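Local coordinates for coenzyme F420-dependent N(5),N(10)-methenyltetrahydromethanopterin reductase-related protein (Desulfurobacterium thermolithotrophum DSM 11699, PDB 6HUZ) that is the [Fe]-hydrogenase paralog HmdII, which binds an iron-guanylylpyridinol cofactor and uses tetrahydrofolate derivatives as substrates, at residues T96-I99 with A100-L104; A148-P151 with G152-Q155; N279-P282 with L283-T286. One frame throughout, in Å; residues are numbered along the deposited sequence.

From the N terminus the three contacts follow in series, none enclosing or crossing another, and each is local and closes no long loop. Contact 1 is two turns of helix 95-103, the connection between neighbouring strands 84-87 and 112-115 of the parallel sheet. Contact 2 is a tight turn in the loop between strands 141-144 and 158-163. Both touch the iron-guanylylpyridinol cofactor, contact 1 at its guanine and contact 2 at its iron carbonyls; the centres of the two contacts are about 26 Å apart. Contact 3 starts helix 282-292 in the helical C-terminal part, its centre about 48 Å from that of contact 1. Contacts 2 and 3 both meet the second subunit.

Contact 1: residues T96-I99 with A100-L104; sequences TFKI and AETIL. With FE9 (iron-guanylyl pyridinol cofactor), chain B.
Thr102 turns back on Lys98 one helical turn earlier and bonds to its carbonyl twice, through the backbone N and through the hydroxyl. The hydroxyl bond is the shorter, Thr102 OG1 to Lys98 O at 2.8 Å. OG1 lies beside its own backbone N (chi1 -59°), which points it back along the helix, and it reaches the oxygen from above the carbonyl plane, 41° out of it, whereas the amide stays closer to that plane. Ordinary i to i+4 bonds make up the rest: Ala100 N to Thr96 O, Glu101 N to Phe97 O and Ile103 N to Ile99 O. This helix, 95-103, is the crossover of a beta-alpha-beta unit in the Rossmann-like N-terminal domain, between strands 84-87 and 112-115. Its apolar ridge carries Ile99 and Ile103, whose CG2 atoms are 4.4 Å apart, against Leu87 and Ala85 of strand 84-87. Towards helix 121-127, Phe97 stacks on Tyr127, and the hydroxyl of the same tyrosine bonds to Glu101 OE2. Two side chains reach the cofactor's guanine. Ile99 sets its CD1 methyl over the face of the base, 3.4 Å from N1A of the cofactor. Lys98, its chain bent at chi2 and chi3, comes instead to the carbonyl oxygen, NZ to O6A of the cofactor at 3.2 Å, a weak hydrogen bond.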
loop_
_atom_site.group_PDB
_atom_site.type_symbol
_atom_site.label_atom_id
_atom_site.label_comp_id
_atom_site.label_asym_id
_atom_site.label_seq_id
_atom_site.Cartn_x
_atom_site.Cartn_y
_atom_site.Cartn_z
ATOM N N THR A 96 -22.293 18.493 -0.041
ATOM C CA THR A 96 -21.133 19.385 -0.017
ATOM C C THR A 96 -21.038 20.162 -1.335
ATOM O O THR A 96 -20.823 21.372 -1.316
ATOM C CB THR A 96 -19.859 18.590 0.291
ATOM O OG1 THR A 96 -20.018 17.949 1.562
ATOM C CG2 THR A 96 -18.616 19.470 0.327
ATOM N N PHE A 97 -21.222 19.479 -2.475
ATOM C CA PHE A 97 -21.179 20.128 -3.791
ATOM C C PHE A 97 -22.239 21.207 -3.889
ATOM O O PHE A 97 -21.979 22.309 -4.366
ATOM C CB PHE A 97 -21.449 19.087 -4.907
ATOM C CG PHE A 97 -20.357 18.074 -5.172
ATOM C CD1 PHE A 97 -19.022 18.408 -5.017
ATOM C CD2 PHE A 97 -20.664 16.806 -5.641
ATOM C CE1 PHE A 97 -18.019 17.486 -5.289
ATOM C CE2 PHE A 97 -19.658 15.890 -5.919
ATOM C CZ PHE A 97 -18.339 16.234 -5.736
ATOM N N LYS A 98 -23.450 20.886 -3.453
ATOM C CA LYS A 98 -24.551 21.826 -3.507
ATOM C C LYS A 98 -24.223 23.104 -2.738
ATOM O O LYS A 98 -24.329 24.197 -3.293
ATOM C CB LYS A 98 -25.824 21.165 -2.950
ATOM C CG LYS A 98 -27.101 21.969 -3.180
ATOM C CD LYS A 98 -27.969 22.054 -1.920
ATOM C CE LYS A 98 -27.530 23.170 -1.003
ATOM N NZ LYS A 98 -28.153 23.077 0.343
ATOM N N ILE A 99 -23.816 22.967 -1.467
ATOM C CA ILE A 99 -23.495 24.120 -0.619
ATOM C C ILE A 99 -22.390 24.963 -1.242
ATOM O O ILE A 99 -22.532 26.183 -1.337
ATOM C CB ILE A 99 -23.116 23.658 0.822
ATOM C CG1 ILE A 99 -24.301 22.958 1.513
ATOM C CG2 ILE A 99 -22.649 24.833 1.673
ATOM C CD1 ILE A 99 -23.909 21.916 2.491
ATOM N N ALA A 100 -21.278 24.319 -1.660
ATOM C CA ALA A 100 -20.152 25.034 -2.263
ATOM C C ALA A 100 -20.552 25.807 -3.529
ATOM O O ALA A 100 -20.117 26.936 -3.734
ATOM C CB ALA A 100 -19.048 24.051 -2.587
ATOM N N GLU A 101 -21.384 25.207 -4.372
ATOM C CA GLU A 101 -21.805 25.856 -5.608
ATOM C C GLU A 101 -22.737 27.029 -5.325
ATOM O O GLU A 101 -22.700 28.039 -6.022
ATOM C CB GLU A 101 -22.523 24.822 -6.483
ATOM C CG GLU A 101 -22.672 25.198 -7.946
ATOM C CD GLU A 101 -22.916 23.998 -8.848
ATOM O OE1 GLU A 101 -22.673 24.119 -10.071
ATOM O OE2 GLU A 101 -23.343 22.936 -8.334
ATOM N N THR A 102 -23.579 26.884 -4.301
ATOM C CA THR A 102 -24.559 27.907 -3.919
ATOM C C THR A 102 -23.911 29.139 -3.283
ATOM O O THR A 102 -24.332 30.253 -3.583
ATOM C CB THR A 102 -25.603 27.251 -2.999
ATOM O OG1 THR A 102 -26.216 26.169 -3.701
ATOM C CG2 THR A 102 -26.670 28.211 -2.528
ATOM N N ILE A 103 -22.893 28.954 -2.409
ATOM C CA ILE A 103 -22.233 30.099 -1.739
ATOM C C ILE A 103 -21.145 30.754 -2.580
ATOM O O ILE A 103 -20.767 31.890 -2.311
ATOM C CB ILE A 103 -21.641 29.683 -0.367
ATOM C CG1 ILE A 103 -20.400 28.770 -0.537
ATOM C CG2 ILE A 103 -22.737 29.066 0.522
ATOM C CD1 ILE A 103 -19.722 28.289 0.750
ATOM N N LEU A 104 -20.632 30.042 -3.582
ATOM C CA LEU A 104 -19.564 30.545 -4.449
ATOM C C LEU A 104 -19.739 32.010 -4.961
ATOM O O LEU A 104 -18.775 32.764 -4.911
ATOM C CB LEU A 104 -19.378 29.565 -5.621
ATOM C CG LEU A 104 -18.114 29.681 -6.440
ATOM C CD1 LEU A 104 -16.901 29.306 -5.618
ATOM C CD2 LEU A 104 -18.193 28.760 -7.634
HETATM O O2 FE9 B . -17.129 12.210 11.509
HETATM FE FE FE9 B . -14.598 14.036 10.702
HETATM C C1F FE9 B . -14.832 14.654 12.410
HETATM O O1F FE9 B . -14.973 15.040 13.465
HETATM C C2F FE9 B . -12.783 14.085 10.978
HETATM O O2F FE9 B . -11.669 14.151 11.150
HETATM C C8 FE9 B . -14.613 15.755 9.879
HETATM O O18 FE9 B . -13.630 16.472 9.833
HETATM C C7 FE9 B . -15.912 16.227 9.246
HETATM C C6 FE9 B . -16.960 15.244 9.681
HETATM N N1 FE9 B . -16.530 14.122 10.409
HETATM C C5 FE9 B . -18.378 15.481 9.368
HETATM C C5M FE9 B . -18.768 16.679 8.550
HETATM C C4 FE9 B . -19.368 14.496 9.831
HETATM C C3 FE9 B . -18.906 13.304 10.595
HETATM C C3M FE9 B . -19.862 12.264 11.119
HETATM C C2 FE9 B . -17.429 13.162 10.880
HETATM O O3P FE9 B . -20.662 14.696 9.456
HETATM P P1 FE9 B . -21.797 15.294 10.438
HETATM O O1P FE9 B . -21.378 15.129 11.820
HETATM O O2P FE9 B . -23.115 14.379 10.234
HETATM O "O5'" FE9 B . -21.976 16.822 10.022
HETATM C "C5'" FE9 B . -22.599 17.217 8.809
HETATM C "C4'" FE9 B . -23.440 18.444 9.143
HETATM O "O4'" FE9 B . -23.957 19.007 7.943
HETATM C "C1'" FE9 B . -25.235 19.554 8.238
HETATM C "C2'" FE9 B . -25.849 18.537 9.175
HETATM O "O2'" FE9 B . -26.942 19.040 9.955
HETATM C "C3'" FE9 B . -24.650 18.121 10.019
HETATM O "O3'" FE9 B . -24.553 18.852 11.243
HETATM N N9A FE9 B . -25.964 19.819 6.983
HETATM C C4A FE9 B . -25.879 20.978 6.373
HETATM N N3A FE9 B . -25.267 22.143 6.686
HETATM C C2A FE9 B . -25.424 23.202 5.865
HETATM N N2A FE9 B . -24.762 24.334 6.194
HETATM N N1A FE9 B . -26.175 23.177 4.747
HETATM C C6A FE9 B . -26.874 22.091 4.373
HETATM O O6A FE9 B . -27.548 22.078 3.330
HETATM C C5A FE9 B . -26.741 20.881 5.188
HETATM N N7A FE9 B . -27.227 19.631 5.159
HETATM C C8A FE9 B . -26.743 18.994 6.256
HETATM O O HOH W 1 -14.662 11.792 10.804
#

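Contact 2: residues A148-P151 with G152-Q155; sequences AAIP and GTPQ. With FE9 (iron-guanylyl pyridinol cofactor), chain B.
Thr153 holds Ile150 O with two hydrogen bonds. Its backbone N donates from within the carbonyl plane at 3.1 Å from Ile150 O, and OG1 comes in at 2.6 Å from Ile150 O, tilted 21° from that plane. OG1 lies between its own N and carbonyl carbon (chi1 61°), which brings it beside this oxygen. Water 2 donates to Thr153 OG1 and accepts from Ile150 N, so the hydroxyl serves both polar backbone atoms of Ile150. By van der Waals contact, Thr153 CG2 rests 3.9 Å from Ile150 CB. A valine in place of Thr153 would probably leave water 2 with Ile150 N alone of these two partners, and Ile150 O with only the backbone bond. The cofactor meets the other flank: Ile150 CG1 is 3.6 Å from the cofactor's carbonyl oxygen O1F, with Pro151 CD alongside, and Ala149 N makes a weak hydrogen bond to its second carbonyl oxygen, O2F. Water 1, a ligand of the iron, donates to the pyridinol oxygen O2. The arrangement is a type II beta turn, with Gly152 in its third position at a positive phi of 112°; its first half, with Ala148 and Ala149 before it, lines the iron site beside the bound methenyltetrahydrofolate, which Ala149 and Ile150 touch.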
loop_
_atom_site.group_PDB
_atom_site.type_symbol
_atom_site.label_atom_id
_atom_site.label_comp_id
_atom_site.label_asym_id
_atom_site.label_seq_id
_atom_site.Cartn_x
_atom_site.Cartn_y
_atom_site.Cartn_z
ATOM N N ALA A 148 -8.658 15.955 11.637
ATOM C CA ALA A 148 -7.963 14.645 11.775
ATOM C C ALA A 148 -8.154 14.237 13.236
ATOM O O ALA A 148 -7.219 13.851 13.947
ATOM C CB ALA A 148 -6.472 14.812 11.454
ATOM N N ALA A 149 -9.395 14.423 13.686
ATOM C CA ALA A 149 -9.849 14.200 15.064
ATOM C C ALA A 149 -11.271 14.746 15.117
ATOM O O ALA A 149 -11.721 15.360 14.144
ATOM C CB ALA A 149 -8.961 15.012 16.051
ATOM N N ILE A 150 -11.980 14.527 16.237
ATOM C CA ILE A 150 -13.317 15.062 16.374
ATOM C C ILE A 150 -13.201 16.368 17.197
ATOM O O ILE A 150 -12.903 16.307 18.402
ATOM C CB ILE A 150 -14.270 14.044 17.065
ATOM C CG1 ILE A 150 -14.407 12.768 16.159
ATOM C CG2 ILE A 150 -15.630 14.696 17.384
ATOM C CD1 ILE A 150 -15.168 11.592 16.873
ATOM N N PRO A 151 -13.442 17.553 16.602
ATOM C CA PRO A 151 -13.342 18.791 17.403
ATOM C C PRO A 151 -14.227 18.705 18.638
ATOM O O PRO A 151 -15.407 18.319 18.535
ATOM C CB PRO A 151 -13.811 19.865 16.428
ATOM C CG PRO A 151 -13.373 19.322 15.073
ATOM C CD PRO A 151 -13.794 17.868 15.202
ATOM N N GLY A 152 -13.633 19.031 19.791
ATOM C CA GLY A 152 -14.297 18.980 21.089
ATOM C C GLY A 152 -13.728 17.901 21.988
ATOM O O GLY A 152 -14.018 17.860 23.191
ATOM N N THR A 153 -12.916 17.013 21.409
ATOM C CA THR A 153 -12.253 15.946 22.144
ATOM C C THR A 153 -10.827 16.453 22.496
ATOM O O THR A 153 -10.267 17.288 21.781
ATOM C CB THR A 153 -12.189 14.683 21.296
ATOM O OG1 THR A 153 -11.425 14.966 20.121
ATOM C CG2 THR A 153 -13.580 14.164 20.907
ATOM N N PRO A 154 -10.212 15.977 23.583
ATOM C CA PRO A 154 -8.845 16.440 23.890
ATOM C C PRO A 154 -7.825 16.087 22.792
ATOM O O PRO A 154 -6.783 16.737 22.719
ATOM C CB PRO A 154 -8.508 15.712 25.188
ATOM C CG PRO A 154 -9.445 14.539 25.240
ATOM C CD PRO A 154 -10.693 14.988 24.568
ATOM N N GLN A 155 -8.107 15.068 21.949
ATOM C CA GLN A 155 -7.188 14.644 20.873
ATOM C C GLN A 155 -7.117 15.701 19.776
ATOM O O GLN A 155 -6.121 15.764 19.061
ATOM C CB GLN A 155 -7.652 13.302 20.211
ATOM C CG GLN A 155 -7.520 12.071 21.106
ATOM C CD GLN A 155 -8.639 11.910 22.123
ATOM O OE1 GLN A 155 -9.649 12.636 22.131
ATOM N NE2 GLN A 155 -8.491 10.946 23.019
HETATM O O2 FE9 B . -17.129 12.210 11.509
HETATM FE FE FE9 B . -14.598 14.036 10.702
HETATM C C1F FE9 B . -14.832 14.654 12.410
HETATM O O1F FE9 B . -14.973 15.040 13.465
HETATM C C2F FE9 B . -12.783 14.085 10.978
HETATM O O2F FE9 B . -11.669 14.151 11.150
HETATM C C8 FE9 B . -14.613 15.755 9.879
HETATM O O18 FE9 B . -13.630 16.472 9.833
HETATM C C7 FE9 B . -15.912 16.227 9.246
HETATM C C6 FE9 B . -16.960 15.244 9.681
HETATM N N1 FE9 B . -16.530 14.122 10.409
HETATM C C5 FE9 B . -18.378 15.481 9.368
HETATM C C5M FE9 B . -18.768 16.679 8.550
HETATM C C4 FE9 B . -19.368 14.496 9.831
HETATM C C3 FE9 B . -18.906 13.304 10.595
HETATM C C3M FE9 B . -19.862 12.264 11.119
HETATM C C2 FE9 B . -17.429 13.162 10.880
HETATM O O3P FE9 B . -20.662 14.696 9.456
HETATM P P1 FE9 B . -21.797 15.294 10.438
HETATM O O1P FE9 B . -21.378 15.129 11.820
HETATM O O2P FE9 B . -23.115 14.379 10.234
HETATM O "O5'" FE9 B . -21.976 16.822 10.022
HETATM C "C5'" FE9 B . -22.599 17.217 8.809
HETATM C "C4'" FE9 B . -23.440 18.444 9.143
HETATM O "O4'" FE9 B . -23.957 19.007 7.943
HETATM C "C1'" FE9 B . -25.235 19.554 8.238
HETATM C "C2'" FE9 B . -25.849 18.537 9.175
HETATM O "O2'" FE9 B . -26.942 19.040 9.955
HETATM C "C3'" FE9 B . -24.650 18.121 10.019
HETATM O "O3'" FE9 B . -24.553 18.852 11.243
HETATM N N9A FE9 B . -25.964 19.819 6.983
HETATM C C4A FE9 B . -25.879 20.978 6.373
HETATM N N3A FE9 B . -25.267 22.143 6.686
HETATM C C2A FE9 B . -25.424 23.202 5.865
HETATM N N2A FE9 B . -24.762 24.334 6.194
HETATM N N1A FE9 B . -26.175 23.177 4.747
HETATM C C6A FE9 B . -26.874 22.091 4.373
HETATM O O6A FE9 B . -27.548 22.078 3.330
HETATM C C5A FE9 B . -26.741 20.881 5.188
HETATM N N7A FE9 B . -27.227 19.631 5.159
HETATM C C8A FE9 B . -26.743 18.994 6.256
HETATM O O HOH W 2 -10.917 12.904 18.433
HETATM O O HOH W 1 -14.662 11.792 10.804
#

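Contact 3: residues N279-P282 with L283-T286; sequences NEQP and LTVT
At the N terminus of helix 282-292, Gln281 holds the N-cap position and Pro282 begins the first turn, where a ring without an N-H costs no helical bond. The Gln281 side chain crosses over to Thr284: NE2 donates to Thr284 OG1 at 3.0 Å, the hydroxyl lying 19° out of the amide plane. With CG beside its backbone N (chi1 -66°) and the chain extended beyond, Gln281 carries this amide past the Thr284 side chain, and NE2 also comes 3.5 Å from Thr284 CB. Both ends of the amide have further partners in the preceding loop: OE1 accepts from the backbone N of Leu276 and of Asp277, and NE2 donates to Met274 O, which together should fix its rotation. Glu219 of helix 207-228 bonds to Thr284 OG1 and to Leu283 N, a carboxylate at a helix start that the helix dipole would probably steady. In the backbone, Val285 N meets Gln281 O nearly head-on at 3.1 Å. Pro282 O is gripped by Thr286 N and Thr286 OG1, both at 2.9 Å, from opposite faces of its plane. Against the second subunit, Leu283 packs on Thr286 of that subunit, and Thr286 on its Leu283. The whole is a helix start with Gln281 at the N-cap position and proline in the first turn, built into the subunit interface of the helical C-terminal part.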
loop_
_atom_site.group_PDB
_atom_site.type_symbol
_atom_site.label_atom_id
_atom_site.label_comp_id
_atom_site.label_asym_id
_atom_site.label_seq_id
_atom_site.Cartn_x
_atom_site.Cartn_y
_atom_site.Cartn_z
ATOM N N ASN A 279 12.915 -8.732 19.224
ATOM C CA ASN A 279 12.908 -7.460 19.948
ATOM C C ASN A 279 12.812 -6.239 19.036
ATOM O O ASN A 279 12.184 -5.248 19.417
ATOM C CB ASN A 279 14.125 -7.330 20.872
ATOM C CG ASN A 279 13.935 -8.002 22.218
ATOM O OD1 ASN A 279 12.814 -8.095 22.751
ATOM N ND2 ASN A 279 15.029 -8.486 22.805
ATOM N N GLU A 280 13.407 -6.298 17.841
ATOM C CA GLU A 280 13.368 -5.155 16.921
ATOM C C GLU A 280 12.261 -5.221 15.880
ATOM O O GLU A 280 12.208 -4.358 14.991
ATOM C CB GLU A 280 14.742 -4.985 16.252
ATOM C CG GLU A 280 15.754 -4.325 17.174
ATOM C CD GLU A 280 15.372 -2.895 17.505
ATOM O OE1 GLU A 280 14.982 -2.637 18.667
ATOM O OE2 GLU A 280 15.442 -2.037 16.595
ATOM N N GLN A 281 11.360 -6.210 15.978
ATOM C CA GLN A 281 10.268 -6.318 15.012
ATOM C C GLN A 281 8.887 -6.400 15.673
ATOM O O GLN A 281 8.182 -7.385 15.460
ATOM C CB GLN A 281 10.478 -7.544 14.107
ATOM C CG GLN A 281 11.686 -7.428 13.212
ATOM C CD GLN A 281 11.791 -8.608 12.292
ATOM O OE1 GLN A 281 12.698 -9.430 12.422
ATOM N NE2 GLN A 281 10.873 -8.727 11.335
ATOM N N PRO A 282 8.467 -5.373 16.444
ATOM C CA PRO A 282 7.129 -5.413 17.090
ATOM C C PRO A 282 5.946 -5.629 16.145
ATOM O O PRO A 282 5.080 -6.431 16.439
ATOM C CB PRO A 282 7.000 -4.028 17.735
ATOM C CG PRO A 282 8.108 -3.215 17.167
ATOM C CD PRO A 282 9.189 -4.134 16.784
ATOM N N LEU A 283 5.887 -4.893 15.040
ATOM C CA LEU A 283 4.773 -5.070 14.112
ATOM C C LEU A 283 4.777 -6.428 13.429
ATOM O O LEU A 283 3.716 -7.020 13.291
ATOM C CB LEU A 283 4.765 -3.957 13.054
ATOM C CG LEU A 283 4.368 -2.572 13.553
ATOM C CD1 LEU A 283 4.527 -1.540 12.454
ATOM C CD2 LEU A 283 2.942 -2.557 14.086
ATOM N N THR A 284 5.949 -6.950 13.008
ATOM C CA THR A 284 5.962 -8.262 12.325
ATOM C C THR A 284 5.380 -9.308 13.268
ATOM O O THR A 284 4.455 -10.077 12.931
ATOM C CB THR A 284 7.400 -8.683 11.958
ATOM O OG1 THR A 284 8.066 -7.648 11.240
ATOM C CG2 THR A 284 7.432 -9.964 11.129
ATOM N N VAL A 285 5.910 -9.309 14.486
ATOM C CA VAL A 285 5.442 -10.263 15.487
ATOM C C VAL A 285 3.947 -10.087 15.794
ATOM O O VAL A 285 3.211 -11.074 15.889
ATOM C CB VAL A 285 6.326 -10.111 16.734
ATOM C CG1 VAL A 285 5.602 -10.587 17.966
ATOM C CG2 VAL A 285 7.645 -10.860 16.549
ATOM N N THR A 286 3.497 -8.839 15.939
ATOM C CA THR A 286 2.097 -8.579 16.227
ATOM C C THR A 286 1.241 -9.018 15.040
ATOM O O THR A 286 0.183 -9.603 15.236
ATOM C CB THR A 286 1.886 -7.092 16.573
ATOM O OG1 THR A 286 2.583 -6.812 17.782
ATOM C CG2 THR A 286 0.423 -6.741 16.813
#